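Local coordinates for protein type III Pentaketide Synthase (Neurospora crassa, PDB 3EUO) that probably acts as an acyltransferase, a type III polyketide synthase of the chalcone and stilbene synthase family that makes pentaketides, at residues A[23-28]-A[61-66]; A[183-188]-A[196-201]; A[242-247]-A[251-256]. One frame throughout, in Å; residues are numbered along the deposited sequence.

How the interactions relate
Depth and chemistry differ across the three contacts. Interaction 2 is the buried one: helix 181-191 meets the short helix 197-200 through aliphatic groups and two bridging waters. Interaction 1 lies farther out, its centre about 27 Å from the centre of the chain, and sets a helix against a loop by sparse side-chain contacts. Interaction 3, partly buried, relies on backbone hydrogen bonds between two strands. Helix 181-191 connects them: Leu185 packs on residues 23-28 of interaction 1, while Ser183 OG and Ser187 OG each lie 2.8 Å from Lys251 NZ of interaction 3, both probable hydrogen bonds. Interactions 1 and 3 do not touch, their nearest atoms being about 9 Å apart.

Interaction 1. Residues A[23-28]-A[61-66]; sequences DILSKR and LVNKPN
Leu25 and Val62 meet methyl to methyl, CD2 of Leu25 standing 4.2 Å from CG2 of Val62. Leu25 CG lies beside its own backbone N and opposite the carbonyl carbon (chi1 -76°), which carries the isobutyl group off the helix toward the loop. The same CD2 also comes within 4.2 Å of the carbonyl oxygen Val62 O. That oxygen accepts a hydrogen bond from Arg182. The CA atoms of Leu25 and Val62 are 8.4 Å apart, the nearest pair of the two backbones, so side chains, not paired backbones, bridge most of the distance. In the chalcone synthase-like fold of the thiolase superfamily seen here, the contact ties helix 20-29 to the loop that precedes helix 70-96. Helix 181-191 lies against both parts, with Val181 touching both Leu25 and Val62. Nearer the surface, Arg28 and Asn63 cross at about a right angle. The arginine extends from the helix and then bends at chi3 (-74°), bringing NH1 toward the loop. The end of Asn63 sits at the edge of the guanidinium, near its plane, while the two flat groups are turned 47° apart. The amide of Asn63 is probably modelled the wrong way round, so nothing is rested here on which of its ends faces the arginine. NH1 also makes a weak hydrogen bond to Pro57 O.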
loop_
_atom_site.group_PDB
_atom_site.type_symbol
_atom_site.label_atom_id
_atom_site.label_comp_id
_atom_site.label_asym_id
_atom_site.label_seq_id
_atom_site.Cartn_x
_atom_site.Cartn_y
_atom_site.Cartn_z
ATOM N N ASP A 23 6.682 -15.509 -28.921
ATOM C CA ASP A 23 7.413 -16.407 -29.835
ATOM C C ASP A 23 8.706 -15.730 -30.296
ATOM O O ASP A 23 9.789 -16.321 -30.223
ATOM C CB ASP A 23 6.567 -16.780 -31.058
ATOM C CG ASP A 23 5.446 -17.762 -30.735
ATOM O OD1 ASP A 23 5.384 -18.259 -29.591
ATOM O OD2 ASP A 23 4.624 -18.035 -31.636
ATOM N N ILE A 24 8.580 -14.483 -30.749
ATOM C CA ILE A 24 9.725 -13.703 -31.220
ATOM C C ILE A 24 10.799 -13.556 -30.142
ATOM O O ILE A 24 11.986 -13.823 -30.386
ATOM C CB ILE A 24 9.299 -12.287 -31.727
ATOM C CG1 ILE A 24 8.302 -12.378 -32.897
ATOM C CG2 ILE A 24 10.515 -11.450 -32.087
ATOM C CD1 ILE A 24 8.788 -13.170 -34.088
ATOM N N LEU A 25 10.386 -13.147 -28.947
ATOM C CA LEU A 25 11.334 -12.890 -27.873
ATOM C C LEU A 25 11.925 -14.168 -27.325
ATOM O O LEU A 25 13.091 -14.200 -26.953
ATOM C CB LEU A 25 10.675 -12.093 -26.743
ATOM C CG LEU A 25 10.480 -10.615 -27.067
ATOM C CD1 LEU A 25 9.491 -9.999 -26.063
ATOM C CD2 LEU A 25 11.827 -9.864 -27.069
ATOM N N SER A 26 11.116 -15.220 -27.260
ATOM C CA SER A 26 11.599 -16.498 -26.761
ATOM C C SER A 26 12.730 -16.987 -27.655
ATOM O O SER A 26 13.827 -17.307 -27.177
ATOM C CB SER A 26 10.481 -17.536 -26.729
ATOM O OG SER A 26 10.980 -18.761 -26.221
ATOM N N LYS A 27 12.461 -17.007 -28.958
ATOM C CA LYS A 27 13.428 -17.490 -29.949
ATOM C C LYS A 27 14.699 -16.638 -29.963
ATOM O O LYS A 27 15.808 -17.157 -30.124
ATOM C CB LYS A 27 12.801 -17.539 -31.350
ATOM C CG LYS A 27 13.811 -17.925 -32.436
ATOM C CD LYS A 27 13.298 -17.689 -33.841
ATOM C CE LYS A 27 13.119 -18.997 -34.584
ATOM N NZ LYS A 27 13.290 -18.789 -36.051
ATOM N N ARG A 28 14.530 -15.330 -29.799
ATOM C CA ARG A 28 15.666 -14.420 -29.754
ATOM C C ARG A 28 16.604 -14.721 -28.584
ATOM O O ARG A 28 17.815 -14.638 -28.736
ATOM C CB ARG A 28 15.183 -12.970 -29.720
ATOM C CG ARG A 28 16.269 -11.935 -29.966
ATOM C CD ARG A 28 15.668 -10.536 -30.034
ATOM N NE ARG A 28 14.944 -10.314 -31.287
ATOM C CZ ARG A 28 13.936 -9.458 -31.433
ATOM N NH1 ARG A 28 13.505 -8.739 -30.403
ATOM N NH2 ARG A 28 13.347 -9.323 -32.611
ATOM N N LEU A 61 14.171 -2.118 -23.512
ATOM C CA LEU A 61 14.195 -2.648 -22.144
ATOM C C LEU A 61 14.248 -4.172 -22.104
ATOM O O LEU A 61 14.895 -4.752 -21.224
ATOM C CB LEU A 61 12.989 -2.147 -21.339
ATOM C CG LEU A 61 13.000 -2.402 -19.823
ATOM C CD1 LEU A 61 13.937 -1.451 -19.083
ATOM C CD2 LEU A 61 11.597 -2.277 -19.268
ATOM N N VAL A 62 13.554 -4.806 -23.049
ATOM C CA VAL A 62 13.446 -6.266 -23.091
ATOM C C VAL A 62 14.463 -6.882 -24.060
ATOM O O VAL A 62 14.437 -8.086 -24.332
ATOM C CB VAL A 62 12.001 -6.747 -23.382
ATOM C CG1 VAL A 62 11.040 -6.245 -22.292
ATOM C CG2 VAL A 62 11.515 -6.307 -24.773
ATOM N N ASN A 63 15.369 -6.043 -24.552
ATOM C CA ASN A 63 16.396 -6.473 -25.492
ATOM C C ASN A 63 17.827 -6.206 -25.006
ATOM O O ASN A 63 18.749 -6.006 -25.801
ATOM C CB ASN A 63 16.141 -5.864 -26.875
ATOM C CG ASN A 63 14.931 -6.481 -27.569
ATOM O OD1 ASN A 63 13.867 -5.865 -27.654
ATOM N ND2 ASN A 63 15.086 -7.707 -28.053
ATOM N N LYS A 64 18.017 -6.216 -23.694
ATOM C CA LYS A 64 19.357 -6.113 -23.129
ATOM C C LYS A 64 19.977 -7.508 -22.982
ATOM O O LYS A 64 19.273 -8.509 -23.139
ATOM C CB LYS A 64 19.310 -5.352 -21.801
ATOM C CG LYS A 64 18.700 -3.961 -21.970
ATOM C CD LYS A 64 19.107 -2.987 -20.880
ATOM C CE LYS A 64 18.171 -3.057 -19.696
ATOM N NZ LYS A 64 18.520 -4.211 -18.821
ATOM N N PRO A 65 21.298 -7.589 -22.712
ATOM C CA PRO A 65 21.928 -8.903 -22.527
ATOM C C PRO A 65 21.186 -9.755 -21.495
ATOM O O PRO A 65 20.981 -10.955 -21.701
ATOM C CB PRO A 65 23.332 -8.549 -22.031
ATOM C CG PRO A 65 23.600 -7.208 -22.630
ATOM C CD PRO A 65 22.281 -6.491 -22.597
ATOM N N ASN A 66 20.769 -9.118 -20.408
ATOM C CA ASN A 66 20.025 -9.783 -19.352
ATOM C C ASN A 66 18.623 -9.198 -19.274
ATOM O O ASN A 66 18.365 -8.155 -19.875
ATOM C CB ASN A 66 20.748 -9.585 -18.018
ATOM C CG ASN A 66 22.194 -10.036 -18.071
ATOM O OD1 ASN A 66 22.485 -11.212 -18.289
ATOM N ND2 ASN A 66 23.111 -9.100 -17.851
#

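Interaction 2. Residues A[183-188]-A[196-201]; sequences SELESI and IGIALF
Ile198 meets helix 181-191 with both of its branches. Its CG2 methyl lies 3.3 Å from Glu184 CB and 3.8 Å from Glu184 CG, a close fit in which the two side chains slide past each other in opposite directions. Its other branch ends at CD1, which is 3.5 Å from Leu185 CD2, the two side chains crossing at about a right angle. The same CD1 meets Ile188 CD1 tip to tip at 3.9 Å. A chi1 of 58° places Ile198 CG1 between the backbone N and the carbonyl carbon, and this rotation aims CG2 at Glu184 and CG1, with CD1, at Leu185 and Ile188. With an alanine in its place both branches go, which would probably open a gap beside Leu185 and Ile188 and deprive the aliphatic part of Glu184 of its cover. The second shell is polar. Glu184 bends at chi2 (-65°), turning its carboxylate toward the start of helix 197-200, where two waters bridge to backbone N-H groups. Water 1 donates to Glu184 OE1 (2.8 Å) and accepts from Ile198 N (3.0 Å). Water 2 likewise donates to OE1 and accepts from Gly197 N. Arg195 NE forms a salt bridge with the same oxygen, which thus has three partners and is likely to remain charged, while OE2 accepts a weak hydrogen bond from Val252 N. Farther out, Met36 of helix 34-42 touches Leu185 and Ile188, Ile22 of helix 20-29 touches Ile198, and strand 249-254 runs past the carboxylate.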
loop_
_atom_site.group_PDB
_atom_site.type_symbol
_atom_site.label_atom_id
_atom_site.label_comp_id
_atom_site.label_asym_id
_atom_site.label_seq_id
_atom_site.Cartn_x
_atom_site.Cartn_y
_atom_site.Cartn_z
ATOM N N SER A 183 12.265 -11.757 -17.721
ATOM C CA SER A 183 12.396 -12.415 -16.421
ATOM C C SER A 183 11.653 -13.747 -16.428
ATOM O O SER A 183 12.166 -14.768 -15.971
ATOM C CB SER A 183 11.831 -11.522 -15.315
ATOM O OG SER A 183 11.596 -12.273 -14.136
ATOM N N GLU A 184 10.433 -13.728 -16.951
ATOM C CA GLU A 184 9.632 -14.948 -17.025
ATOM C C GLU A 184 10.280 -15.977 -17.949
ATOM O O GLU A 184 10.376 -17.159 -17.595
ATOM C CB GLU A 184 8.190 -14.633 -17.435
ATOM C CG GLU A 184 7.361 -14.002 -16.287
ATOM C CD GLU A 184 7.160 -14.966 -15.110
ATOM O OE1 GLU A 184 6.796 -16.138 -15.360
ATOM O OE2 GLU A 184 7.365 -14.556 -13.944
ATOM N N LEU A 185 10.742 -15.519 -19.113
ATOM C CA LEU A 185 11.386 -16.401 -20.081
ATOM C C LEU A 185 12.625 -17.063 -19.482
ATOM O O LEU A 185 12.887 -18.243 -19.722
ATOM C CB LEU A 185 11.756 -15.637 -21.359
ATOM C CG LEU A 185 10.617 -15.247 -22.311
ATOM C CD1 LEU A 185 11.149 -14.347 -23.406
ATOM C CD2 LEU A 185 9.964 -16.494 -22.920
ATOM N N GLU A 186 13.376 -16.291 -18.708
ATOM C CA GLU A 186 14.584 -16.801 -18.066
ATOM C C GLU A 186 14.250 -17.914 -17.078
ATOM O O GLU A 186 14.928 -18.941 -17.035
ATOM C CB GLU A 186 15.343 -15.680 -17.359
ATOM C CG GLU A 186 16.550 -16.206 -16.605
ATOM C CD GLU A 186 17.538 -15.140 -16.219
ATOM O OE1 GLU A 186 17.873 -15.072 -15.017
ATOM O OE2 GLU A 186 17.994 -14.383 -17.104
ATOM N N SER A 187 13.215 -17.707 -16.271
ATOM C CA SER A 187 12.780 -18.739 -15.329
ATOM C C SER A 187 12.256 -19.988 -16.037
ATOM O O SER A 187 12.549 -21.106 -15.616
ATOM C CB SER A 187 11.728 -18.192 -14.365
ATOM O OG SER A 187 12.310 -17.262 -13.474
ATOM N N ILE A 188 11.483 -19.803 -17.110
ATOM C CA ILE A 188 10.983 -20.949 -17.885
ATOM C C ILE A 188 12.153 -21.804 -18.367
ATOM O O ILE A 188 12.187 -23.028 -18.155
ATOM C CB ILE A 188 10.107 -20.518 -19.094
ATOM C CG1 ILE A 188 8.847 -19.804 -18.611
ATOM C CG2 ILE A 188 9.718 -21.745 -19.960
ATOM C CD1 ILE A 188 8.203 -18.917 -19.659
ATOM N N ILE A 196 2.994 -19.657 -17.097
ATOM C CA ILE A 196 2.079 -19.163 -18.135
ATOM C C ILE A 196 1.777 -17.662 -18.087
ATOM O O ILE A 196 1.019 -17.161 -18.921
ATOM C CB ILE A 196 0.754 -19.970 -18.163
ATOM C CG1 ILE A 196 -0.132 -19.618 -16.955
ATOM C CG2 ILE A 196 1.040 -21.478 -18.226
ATOM C CD1 ILE A 196 -1.593 -20.017 -17.138
ATOM N N GLY A 197 2.370 -16.949 -17.129
ATOM C CA GLY A 197 2.151 -15.510 -16.968
ATOM C C GLY A 197 2.326 -14.705 -18.248
ATOM O O GLY A 197 1.516 -13.824 -18.545
ATOM N N ILE A 198 3.362 -15.017 -19.021
ATOM C CA ILE A 198 3.634 -14.272 -20.259
ATOM C C ILE A 198 2.593 -14.488 -21.361
ATOM O O ILE A 198 2.548 -13.725 -22.325
ATOM C CB ILE A 198 5.069 -14.512 -20.815
ATOM C CG1 ILE A 198 5.322 -16.001 -21.089
ATOM C CG2 ILE A 198 6.083 -13.908 -19.866
ATOM C CD1 ILE A 198 6.577 -16.276 -21.947
ATOM N N ALA A 199 1.758 -15.514 -21.207
ATOM C CA ALA A 199 0.629 -15.756 -22.115
ATOM C C ALA A 199 -0.594 -14.902 -21.759
ATOM O O ALA A 199 -1.524 -14.747 -22.567
ATOM C CB ALA A 199 0.247 -17.231 -22.084
ATOM N N LEU A 200 -0.599 -14.358 -20.544
ATOM C CA LEU A 200 -1.815 -13.771 -19.993
ATOM C C LEU A 200 -1.744 -12.270 -19.771
ATOM O O LEU A 200 -2.679 -11.544 -20.114
ATOM C CB LEU A 200 -2.177 -14.449 -18.673
ATOM C CG LEU A 200 -2.492 -15.944 -18.648
ATOM C CD1 LEU A 200 -2.759 -16.331 -17.205
ATOM C CD2 LEU A 200 -3.704 -16.235 -19.527
ATOM N N PHE A 201 -0.650 -11.806 -19.181
ATOM C CA PHE A 201 -0.647 -10.459 -18.603
ATOM C C PHE A 201 -0.336 -9.318 -19.564
ATOM O O PHE A 201 0.497 -9.442 -20.463
ATOM C CB PHE A 201 0.249 -10.405 -17.362
ATOM C CG PHE A 201 -0.352 -11.083 -16.172
ATOM C CD1 PHE A 201 -1.335 -10.444 -15.417
ATOM C CD2 PHE A 201 0.050 -12.369 -15.812
ATOM C CE1 PHE A 201 -1.904 -11.073 -14.304
ATOM C CE2 PHE A 201 -0.515 -13.013 -14.701
ATOM C CZ PHE A 201 -1.492 -12.363 -13.949
HETATM O O HOH W 1 5.498 -16.682 -17.764
HETATM O O HOH W 2 4.105 -17.157 -14.751
#

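Interaction 3. Residues A[242-247]-A[251-256]; sequences GFDVDP and KVVLSP
Gly242 and Val253 are the pair with the closest CA atoms in a beta hairpin made by strands 241-246 and 249-254. Those CA atoms are 4.5 Å apart, and two hydrogen bonds join the residues: Gly242 N to Val253 O at 3.0 Å, and Val253 N to Gly242 O at 2.9 Å. The second is nearly straight at the hydrogen (172°), although the donor stands 57° out of the carbonyl plane. A beta carbon on Gly242 would fall only 3.4 Å from Val253 CB, evidence of how little room Val253 leaves. Asp244 and Lys251 make the other hydrogen-bonded pair. On the face carrying Phe243 and Val252, the buried phenylalanine approaches obliquely, its CE1 3.7 Å from Val252 CG2; the Phe243 backbone also pairs antiparallel with a strand of the second subunit, carrying the sheet across the dimer interface. The looser side is at partly exposed Asp244, whose carboxylate touches just Val253, OD2 to CG2 at 3.3 Å. Lys251 is well covered, its aliphatic chain crossed by Asp246, but the charged ends do not pair: Lys251 NZ bonds to Ser183 and Ser187 instead. Asp246 OD2 stays 4.4 Å from Lys251 NZ and accepts a hydrogen bond from Met248 N.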
loop_
_atom_site.group_PDB
_atom_site.type_symbol
_atom_site.label_atom_id
_atom_site.label_comp_id
_atom_site.label_asym_id
_atom_site.label_seq_id
_atom_site.Cartn_x
_atom_site.Cartn_y
_atom_site.Cartn_z
ATOM N N GLY A 242 0.672 -15.681 -6.207
ATOM C CA GLY A 242 1.591 -14.715 -5.626
ATOM C C GLY A 242 2.425 -13.997 -6.659
ATOM O O GLY A 242 2.339 -14.280 -7.858
ATOM N N PHE A 243 3.243 -13.064 -6.181
ATOM C CA PHE A 243 4.079 -12.235 -7.044
ATOM C C PHE A 243 5.264 -11.845 -6.159
ATOM O O PHE A 243 5.154 -10.956 -5.315
ATOM C CB PHE A 243 3.278 -11.010 -7.524
ATOM C CG PHE A 243 3.726 -10.441 -8.853
ATOM C CD1 PHE A 243 4.199 -11.261 -9.879
ATOM C CD2 PHE A 243 3.610 -9.072 -9.094
ATOM C CE1 PHE A 243 4.586 -10.723 -11.105
ATOM C CE2 PHE A 243 3.998 -8.523 -10.323
ATOM C CZ PHE A 243 4.484 -9.347 -11.329
ATOM N N ASP A 244 6.370 -12.567 -6.306
ATOM C CA ASP A 244 7.479 -12.461 -5.352
ATOM C C ASP A 244 8.554 -11.515 -5.846
ATOM O O ASP A 244 9.049 -11.668 -6.970
ATOM C CB ASP A 244 8.110 -13.834 -5.092
ATOM C CG ASP A 244 7.147 -14.835 -4.470
ATOM O OD1 ASP A 244 6.176 -14.440 -3.788
ATOM O OD2 ASP A 244 7.391 -16.051 -4.643
ATOM N N VAL A 245 8.947 -10.567 -4.993
ATOM C CA VAL A 245 10.005 -9.618 -5.344
ATOM C C VAL A 245 11.308 -10.347 -5.694
ATOM O O VAL A 245 11.614 -11.407 -5.131
ATOM C CB VAL A 245 10.231 -8.540 -4.258
ATOM C CG1 VAL A 245 11.076 -9.078 -3.087
ATOM C CG2 VAL A 245 10.856 -7.292 -4.879
ATOM N N ASP A 246 12.052 -9.760 -6.624
ATOM C CA ASP A 246 13.195 -10.405 -7.268
ATOM C C ASP A 246 14.106 -9.320 -7.825
ATOM O O ASP A 246 13.626 -8.242 -8.177
ATOM C CB ASP A 246 12.706 -11.278 -8.428
ATOM C CG ASP A 246 13.740 -12.281 -8.882
ATOM O OD1 ASP A 246 13.801 -13.378 -8.292
ATOM O OD2 ASP A 246 14.487 -11.982 -9.842
ATOM N N PRO A 247 15.425 -9.580 -7.893
ATOM C CA PRO A 247 16.278 -8.609 -8.598
ATOM C C PRO A 247 15.833 -8.328 -10.038
ATOM O O PRO A 247 16.216 -7.299 -10.601
ATOM C CB PRO A 247 17.670 -9.260 -8.577
ATOM C CG PRO A 247 17.461 -10.669 -8.136
ATOM C CD PRO A 247 16.212 -10.677 -7.305
ATOM N N LYS A 251 8.376 -12.293 -9.625
ATOM C CA LYS A 251 8.127 -13.602 -10.228
ATOM C C LYS A 251 6.733 -14.104 -9.887
ATOM O O LYS A 251 6.353 -14.166 -8.711
ATOM C CB LYS A 251 9.160 -14.625 -9.749
ATOM C CG LYS A 251 10.617 -14.264 -10.044
ATOM C CD LYS A 251 11.006 -14.564 -11.487
ATOM C CE LYS A 251 12.501 -14.428 -11.665
ATOM N NZ LYS A 251 12.911 -14.511 -13.102
ATOM N N VAL A 252 5.977 -14.468 -10.918
ATOM C CA VAL A 252 4.623 -14.996 -10.751
ATOM C C VAL A 252 4.639 -16.335 -10.005
ATOM O O VAL A 252 5.464 -17.194 -10.293
ATOM C CB VAL A 252 3.936 -15.190 -12.118
ATOM C CG1 VAL A 252 2.602 -15.901 -11.959
ATOM C CG2 VAL A 252 3.734 -13.846 -12.810
ATOM N N VAL A 253 3.743 -16.483 -9.028
ATOM C CA VAL A 253 3.458 -17.783 -8.419
ATOM C C VAL A 253 2.033 -18.138 -8.845
ATOM O O VAL A 253 1.114 -17.335 -8.688
ATOM C CB VAL A 253 3.579 -17.757 -6.864
ATOM C CG1 VAL A 253 3.164 -19.103 -6.255
ATOM C CG2 VAL A 253 5.007 -17.411 -6.441
ATOM N N LEU A 254 1.866 -19.329 -9.416
ATOM C CA LEU A 254 0.573 -19.755 -9.932
ATOM C C LEU A 254 0.485 -21.281 -9.949
ATOM O O LEU A 254 1.233 -21.957 -10.666
ATOM C CB LEU A 254 0.331 -19.161 -11.327
ATOM C CG LEU A 254 -0.957 -19.454 -12.103
ATOM C CD1 LEU A 254 -2.222 -19.113 -11.303
ATOM C CD2 LEU A 254 -0.937 -18.686 -13.410
ATOM N N SER A 255 -0.422 -21.815 -9.144
ATOM C CA SER A 255 -0.580 -23.259 -9.022
ATOM C C SER A 255 -1.758 -23.711 -9.871
ATOM O O SER A 255 -2.597 -22.886 -10.257
ATOM C CB SER A 255 -0.815 -23.657 -7.566
ATOM O OG SER A 255 -2.186 -23.559 -7.240
ATOM N N PRO A 256 -1.821 -25.024 -10.175
ATOM C CA PRO A 256 -2.987 -25.557 -10.887
ATOM C C PRO A 256 -4.278 -25.510 -10.065
ATOM O O PRO A 256 -5.359 -25.667 -10.627
ATOM C CB PRO A 256 -2.587 -27.003 -11.198
ATOM C CG PRO A 256 -1.506 -27.331 -10.255
ATOM C CD PRO A 256 -0.798 -26.057 -9.924
#